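Local coordinates for USG-1 protein homolog (Pseudomonas aeruginosa, PDB 2HJS) that is of unknown function but probably acts as an NAD- or NADP-dependent, dimer-forming oxidoreductase of the aspartate-semialdehyde dehydrogenase family, at residues V23-L26 with D27-D30; A76-E79 with V80-H84; P108-V112 with S113-E117; A326-L329 with G330-L333. All coordinates share one frame; numbering follows the deposited sequence. Where two conformers were deposited one is given.

Contact 1: V23-L26 with D27-D30; sequences VGLL and DERD
Arg29 lays the first part of its side chain against the carbonyl oxygen of Leu25, one helical turn back, where helix 17-28 runs out. Its CB lies 3.2 Å from Leu25 O, and CG stays almost as close, 3.3 Å from that same Leu25 O. CD has begun to leave, at 3.9 Å from Leu25 O, and the bend at chi3 (63°) turns the remainder of the chain toward helix 317-336. There NE forms a salt bridge with Glu331 OE2, and NH2 at the tip rests on Leu328. Leu25 O also takes the backbone N-H of Arg29 at 2.9 Å from N to O, so one residue both bonds to this oxygen and covers it with methylenes. One residue earlier Glu28 N reaches Gly24 O at 2.9 Å. Glu28 then runs beside Leu25, pointing the same way, with OE1 4.1 Å from Leu25 CD2, while its OE2 pairs with Arg319. The helix ends in a Schellman motif: Asp30, with positive phi, is C-prime, its N bonded to Asp27 O at 3.0 Å, and Leu26 O accepts the N-H of the residue after Asp30. This is the C-terminal end of the helix between strands 9-12 and 36-40 in a beta-alpha-beta unit. Carbonyls gather at such an end, so the positive Arg29 beside them is probably favoured electrostatically.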
# COMPACT_ATOMS: atom_id res chain seq x y z
N VAL A 23 -4.70 22.73 -19.09
CA VAL A 23 -5.39 23.58 -20.06
C VAL A 23 -6.88 23.68 -19.72
O VAL A 23 -7.45 24.77 -19.75
CB VAL A 23 -5.16 23.10 -21.51
CG1 VAL A 23 -6.08 23.85 -22.48
CG2 VAL A 23 -3.68 23.28 -21.90
N GLY A 24 -7.50 22.56 -19.40
CA GLY A 24 -8.91 22.57 -18.98
C GLY A 24 -9.12 23.44 -17.74
O GLY A 24 -10.12 24.14 -17.64
N LEU A 25 -8.19 23.39 -16.79
CA LEU A 25 -8.28 24.23 -15.60
C LEU A 25 -8.12 25.73 -15.85
O LEU A 25 -8.75 26.53 -15.16
CB LEU A 25 -7.26 23.79 -14.56
CG LEU A 25 -7.57 22.46 -13.88
CD1 LEU A 25 -6.36 22.04 -13.07
CD2 LEU A 25 -8.84 22.54 -13.02
N LEU A 26 -7.27 26.10 -16.81
CA LEU A 26 -7.15 27.48 -17.22
C LEU A 26 -8.50 28.00 -17.69
O LEU A 26 -8.85 29.14 -17.43
CB LEU A 26 -6.10 27.67 -18.33
CG LEU A 26 -4.66 27.34 -17.92
CD1 LEU A 26 -3.73 27.54 -19.12
CD2 LEU A 26 -4.22 28.15 -16.69
N ASP A 27 -9.26 27.15 -18.38
CA ASP A 27 -10.55 27.55 -18.94
C ASP A 27 -11.60 27.59 -17.80
O ASP A 27 -12.24 28.63 -17.57
CB ASP A 27 -10.91 26.54 -20.03
CG ASP A 27 -12.21 26.84 -20.73
OD1 ASP A 27 -12.79 27.95 -20.58
OD2 ASP A 27 -12.66 25.94 -21.47
N GLU A 28 -11.71 26.48 -17.06
CA GLU A 28 -12.62 26.35 -15.92
C GLU A 28 -12.53 27.48 -14.89
O GLU A 28 -13.55 27.91 -14.34
CB GLU A 28 -12.28 25.07 -15.15
CG GLU A 28 -13.29 23.98 -15.18
CD GLU A 28 -12.94 22.86 -14.16
OE1 GLU A 28 -12.51 21.77 -14.62
OE2 GLU A 28 -13.07 23.12 -12.93
N ARG A 29 -11.29 27.88 -14.57
CA ARG A 29 -11.03 28.84 -13.52
C ARG A 29 -10.94 30.26 -14.05
O ARG A 29 -10.60 31.19 -13.30
CB ARG A 29 -9.73 28.47 -12.75
CG ARG A 29 -9.78 27.12 -12.06
CD ARG A 29 -8.50 26.82 -11.30
NE ARG A 29 -8.28 27.78 -10.23
CZ ARG A 29 -8.82 27.70 -9.01
NH1 ARG A 29 -9.59 26.67 -8.66
NH2 ARG A 29 -8.57 28.64 -8.13
N ASP A 30 -11.26 30.44 -15.34
CA ASP A 30 -11.16 31.73 -15.98
C ASP A 30 -9.85 32.43 -15.75
O ASP A 30 -9.84 33.62 -15.41
CB ASP A 30 -12.28 32.65 -15.53
CG ASP A 30 -13.49 32.48 -16.34
OD1 ASP A 30 -13.52 33.07 -17.44
OD2 ASP A 30 -14.40 31.74 -15.88

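Contact 2: A76-E79 with V80-H84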
# COMPACT_ATOMS: atom_id res chain seq x y z
N ALA A 76 5.73 19.00 -19.51
CA ALA A 76 6.26 17.99 -20.44
C ALA A 76 7.33 17.11 -19.77
O ALA A 76 7.61 17.27 -18.59
CB ALA A 76 6.82 18.67 -21.68
N ALA A 77 7.94 16.20 -20.53
CA ALA A 77 9.05 15.39 -20.00
C ALA A 77 10.13 16.32 -19.43
O ALA A 77 10.28 17.46 -19.87
CB ALA A 77 9.63 14.53 -21.11
N ALA A 78 10.88 15.82 -18.45
CA ALA A 78 11.98 16.57 -17.83
C ALA A 78 13.02 17.04 -18.84
O ALA A 78 13.59 18.12 -18.68
CB ALA A 78 12.63 15.76 -16.71
N GLU A 79 13.25 16.25 -19.89
CA GLU A 79 14.22 16.65 -20.91
C GLU A 79 13.80 17.92 -21.67
O GLU A 79 14.64 18.76 -22.03
CB GLU A 79 14.55 15.49 -21.87
CG GLU A 79 13.36 14.90 -22.62
CD GLU A 79 13.76 14.20 -23.92
OE1 GLU A 79 13.14 14.51 -24.99
OE2 GLU A 79 14.71 13.36 -23.90
N VAL A 80 12.49 18.07 -21.89
CA VAL A 80 11.95 19.30 -22.48
C VAL A 80 12.22 20.52 -21.57
O VAL A 80 12.61 21.57 -22.05
CB VAL A 80 10.45 19.16 -22.86
CG1 VAL A 80 9.91 20.46 -23.43
CG2 VAL A 80 10.26 18.02 -23.86
N SER A 81 12.02 20.35 -20.27
CA SER A 81 12.33 21.41 -19.31
C SER A 81 13.82 21.78 -19.33
O SER A 81 14.16 22.96 -19.38
CB SER A 81 11.92 20.99 -17.90
OG SER A 81 12.31 21.97 -16.96
N ARG A 82 14.70 20.78 -19.29
CA ARG A 82 16.15 21.00 -19.33
C ARG A 82 16.56 21.77 -20.58
O ARG A 82 17.42 22.65 -20.53
CB ARG A 82 16.92 19.68 -19.32
CG ARG A 82 16.99 18.99 -17.97
CD ARG A 82 17.88 17.75 -18.07
NE ARG A 82 17.15 16.61 -17.54
CZ ARG A 82 16.82 15.53 -18.23
NH1 ARG A 82 17.18 15.39 -19.50
NH2 ARG A 82 16.13 14.57 -17.62
N ALA A 83 15.93 21.43 -21.70
CA ALA A 83 16.24 22.04 -22.98
C ALA A 83 15.69 23.45 -23.11
O ALA A 83 16.27 24.27 -23.85
CB ALA A 83 15.76 21.15 -24.12
N HIS A 84 14.61 23.77 -22.40
CA HIS A 84 13.91 25.05 -22.66
C HIS A 84 13.59 25.97 -21.47
O HIS A 84 13.39 27.15 -21.69
CB HIS A 84 12.62 24.82 -23.45
CG HIS A 84 12.83 24.23 -24.81
ND1 HIS A 84 13.25 24.97 -25.89
CD2 HIS A 84 12.65 22.97 -25.26
CE1 HIS A 84 13.34 24.19 -26.95
NE2 HIS A 84 12.98 22.97 -26.59
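Arg82 folds its guanidinium back over the Ala78-Glu79 part of the chain, one turn earlier in the first turn of helix 78-90. One face of the flat group covers Glu79 CA, which stands 3.5 Å above its plane and toward its rim, with the carbonyl carbon of Ala78 over the centre. NH1 comes within 3.5 Å of Glu79 CB, and NH2 lies 3.8 Å from Ala78 CB. The bend that makes this overlap possible is at chi3 (-128°), which turns the end of the chain back along the helix. Below it, the backbone is tied by Arg82 N to Ala78 O at 2.9 Å and by Ala83 N to Glu79 O.

Ala77 occupies the N-cap position; its O is met by Val80 N and Ser81 N through bonds that are both weak. On the inner side Ala76 CB touches Val80 CB at 3.8 Å, and the two lie against Val12 of strand 9-12. Ala78, on another side of the turn, touches Ala101. The whole belongs to the beta-alpha-beta crossover from strand 71-74 through helix 78-90 to strand 94-97 in the Rossmann-type domain. The carboxylate of Glu79 stays apart from the guanidinium, with OE2 5.4 Å from Arg82 NH1. Their attraction is therefore probably only a general electrostatic one, and Arg82 meets this turn mainly through van der Waals contact of its flat face with the chain.

Contact 3: P108-V112 with S113-E117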
# COMPACT_ATOMS: atom_id res chain seq x y z
N PRO A 108 13.30 26.26 -7.41
CA PRO A 108 12.83 25.75 -6.13
C PRO A 108 11.34 25.36 -6.17
O PRO A 108 10.55 26.02 -6.87
CB PRO A 108 13.07 26.92 -5.16
CG PRO A 108 13.24 28.13 -6.03
CD PRO A 108 13.72 27.68 -7.36
N PRO A 109 10.98 24.26 -5.49
CA PRO A 109 9.56 23.91 -5.38
C PRO A 109 8.77 24.90 -4.52
O PRO A 109 9.20 25.24 -3.41
CB PRO A 109 9.57 22.52 -4.76
CG PRO A 109 10.91 22.39 -4.07
CD PRO A 109 11.86 23.27 -4.82
N VAL A 110 7.64 25.39 -5.05
CA VAL A 110 6.75 26.30 -4.32
C VAL A 110 5.30 25.82 -4.43
O VAL A 110 4.82 25.43 -5.53
CB VAL A 110 6.81 27.78 -4.82
CG1 VAL A 110 5.96 28.70 -3.93
CG2 VAL A 110 8.24 28.31 -4.92
N MSE A 111 4.62 25.86 -3.29
CA MSE A 111 3.18 25.65 -3.21
C MSE A 111 2.49 26.77 -2.45
O MSE A 111 2.90 27.12 -1.35
CB MSE A 111 2.87 24.36 -2.49
CG MSE A 111 3.16 23.16 -3.30
SE MSE A 111 2.82 21.57 -2.21
CE MSE A 111 0.85 21.65 -2.22
N VAL A 112 1.42 27.28 -3.02
CA VAL A 112 0.58 28.29 -2.35
C VAL A 112 0.12 27.86 -0.93
O VAL A 112 0.22 28.63 -0.01
CB VAL A 112 -0.64 28.67 -3.24
CG1 VAL A 112 -1.51 29.72 -2.56
CG2 VAL A 112 -0.17 29.18 -4.60
N SER A 113 -0.33 26.62 -0.76
CA SER A 113 -0.89 26.18 0.53
C SER A 113 0.19 25.90 1.62
O SER A 113 -0.15 25.60 2.79
CB SER A 113 -1.82 24.93 0.34
OG SER A 113 -1.17 23.79 -0.26
N VAL A 114 1.48 26.02 1.24
CA VAL A 114 2.62 25.48 2.03
C VAL A 114 3.74 26.50 2.28
O VAL A 114 4.07 26.76 3.44
CB VAL A 114 3.21 24.21 1.38
CG1 VAL A 114 4.37 23.66 2.23
CG2 VAL A 114 2.15 23.15 1.20
N ASN A 115 4.33 27.07 1.23
CA ASN A 115 5.54 27.88 1.38
C ASN A 115 5.52 29.04 0.42
O ASN A 115 6.56 29.40 -0.15
CB ASN A 115 6.82 27.03 1.20
CG ASN A 115 7.07 26.61 -0.26
OD1 ASN A 115 6.12 26.40 -1.04
ND2 ASN A 115 8.36 26.46 -0.64
N ALA A 116 4.33 29.63 0.26
CA ALA A 116 4.10 30.71 -0.69
C ALA A 116 5.05 31.86 -0.45
O ALA A 116 5.52 32.49 -1.39
CB ALA A 116 2.64 31.18 -0.61
N GLU A 117 5.34 32.11 0.83
CA GLU A 117 6.25 33.17 1.26
C GLU A 117 7.66 33.02 0.70
O GLU A 117 8.47 33.93 0.80
CB GLU A 117 6.25 33.28 2.80
CG GLU A 117 6.60 32.00 3.56
CD GLU A 117 5.48 30.96 3.64
OE1 GLU A 117 4.39 31.15 3.08
OE2 GLU A 117 5.70 29.93 4.29
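With CG of Asn115 placed between its own backbone N and carbonyl carbon (chi1 72°) and the amide turned by chi2 of -31°, the side chain folds back onto the extended chain at Pro109-Met111. Both ends of the amide are used there. OD1 accepts the N-H of Met111 at 2.8 Å from N to O, with the donor almost in line with the side-chain C=O, while ND2 donates a hydrogen bond to Pro109 O at 3.1 Å. That second bond uses a carbonyl lone pair and lies close to the amide plane, so the two together fix the rotation of the group. Val110 passes at a slant by the oxygen end of the amide, CG1 3.7 Å from Asn115 OD1.

The segment is the entry to the short, weakly bonded helix 112-115, reached by a loop after strand 94-97 of the nucleotide-binding domain. Met111 O starts the turn by accepting from two donors: Asn115 N at 3.0 Å and, well above the carbonyl plane, Val114 N at 3.2 Å. Met111, a selenomethionine, packs its SE 3.8 Å from Val114 CG2, and the bend at chi3 carries CE to 3.5 Å from Ser113 OG. Met111 also touches Ala136 and Glu140 of helix 133-145, and both Met111 and Val114 meet Leu225 of helix 213-225. On the Val112 side, Ala116 CB rests 3.6 Å from Val112 O.

Contact 4: A326-L329 with G330-L333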
# COMPACT_ATOMS: atom_id res chain seq x y z
N ALA A 326 -0.17 23.72 -9.84
CA ALA A 326 0.57 24.57 -10.77
C ALA A 326 -0.25 25.82 -11.13
O ALA A 326 0.27 26.94 -11.14
CB ALA A 326 0.95 23.77 -12.03
N VAL A 327 -1.53 25.63 -11.41
CA VAL A 327 -2.39 26.74 -11.79
C VAL A 327 -2.58 27.72 -10.60
O VAL A 327 -2.51 28.93 -10.78
CB VAL A 327 -3.75 26.24 -12.32
CG1 VAL A 327 -4.69 27.40 -12.60
CG2 VAL A 327 -3.56 25.42 -13.61
N LEU A 328 -2.80 27.18 -9.41
CA LEU A 328 -2.93 28.01 -8.21
C LEU A 328 -1.70 28.89 -8.00
O LEU A 328 -1.85 30.07 -7.62
CB LEU A 328 -3.18 27.13 -6.98
CG LEU A 328 -4.54 26.41 -6.87
CD1 LEU A 328 -4.53 25.45 -5.67
CD2 LEU A 328 -5.67 27.41 -6.72
N LEU A 329 -0.51 28.33 -8.25
CA LEU A 329 0.76 29.06 -8.22
C LEU A 329 0.81 30.17 -9.25
O LEU A 329 1.21 31.29 -8.95
CB LEU A 329 1.95 28.10 -8.40
CG LEU A 329 3.38 28.67 -8.33
CD1 LEU A 329 3.59 29.48 -7.05
CD2 LEU A 329 4.41 27.52 -8.42
N GLY A 330 0.37 29.87 -10.47
CA GLY A 330 0.22 30.87 -11.51
C GLY A 330 -0.74 31.98 -11.13
O GLY A 330 -0.49 33.15 -11.42
N GLU A 331 -1.86 31.62 -10.49
CA GLU A 331 -2.83 32.61 -10.01
C GLU A 331 -2.21 33.53 -8.94
O GLU A 331 -2.47 34.74 -8.94
CB GLU A 331 -4.10 31.92 -9.49
CG GLU A 331 -4.94 31.31 -10.61
CD GLU A 331 -6.13 30.50 -10.13
OE1 GLU A 331 -6.31 30.30 -8.90
OE2 GLU A 331 -6.89 30.02 -10.99
N LEU A 332 -1.35 32.96 -8.09
CA LEU A 332 -0.63 33.74 -7.08
C LEU A 332 0.35 34.73 -7.71
O LEU A 332 0.43 35.89 -7.28
CB LEU A 332 0.10 32.83 -6.07
CG LEU A 332 0.94 33.49 -4.96
CD1 LEU A 332 0.10 34.40 -4.10
CD2 LEU A 332 1.63 32.45 -4.07
N LEU A 333 1.10 34.26 -8.71
CA LEU A 333 2.06 35.09 -9.43
C LEU A 333 1.38 36.26 -10.15
O LEU A 333 1.93 37.36 -10.22
CB LEU A 333 2.85 34.27 -10.45
CG LEU A 333 3.84 33.20 -10.01
CD1 LEU A 333 4.49 32.61 -11.24
CD2 LEU A 333 4.88 33.77 -9.07
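Two successive turns of helix 317-336 meet here, in a buried i to i+4 contact where the aliphatic chain of Glu331 lies over the carbonyl of Val327. Four bonds run in step: Gly330 N to Ala326 O, Glu331 N to Val327 O, Leu332 N to Leu328 O and Leu333 N to Leu329 O; that from Glu331 N is the shortest at 2.8 Å. Glu331 then covers the oxygen it bonds to, with CG 3.4 Å from Val327 O. Its CG is anti to its own carbonyl carbon (chi1 -71°), which sends the extended chain back toward the preceding turn. The carboxylate spreads across two hydrophobic neighbours: OE2, the salt-bridge partner of Arg29, lies 3.8 Å from Val327 CG1, and OE1 is 3.7 Å from Leu328 CD2. This long C-terminal helix packs against the nucleotide-binding domain: Leu329 and Leu333 lie on Ile96 of strand 94-97, and Ala326 and Val327 on Leu22 of helix 17-28. On the next turn, Leu333 CG sits 3.4 Å from Leu329 O, and Leu332 CB lies equally close to that oxygen.

How the contacts relate
From the N terminus the four contacts follow in series; none nests within or crosses another, and each closes just a turn or a helix end. Contact 1 ends helix 17-28, contact 2 begins helix 78-90, contact 3 turns from the loop after strand 94-97 into helix 112-115, and contact 4 lies on helix 317-336. That last helix ties contacts 1 and 3: contact 4 meets contact 1 through the Arg29 side chain, and contact 3 where Val112 CG2 packs on Leu329 and Leu332. The C-terminal helix thus runs between two parts of the nucleotide-binding domain. Contact 2 touches none of the others, its nearest atoms about 10 Å from contact 4.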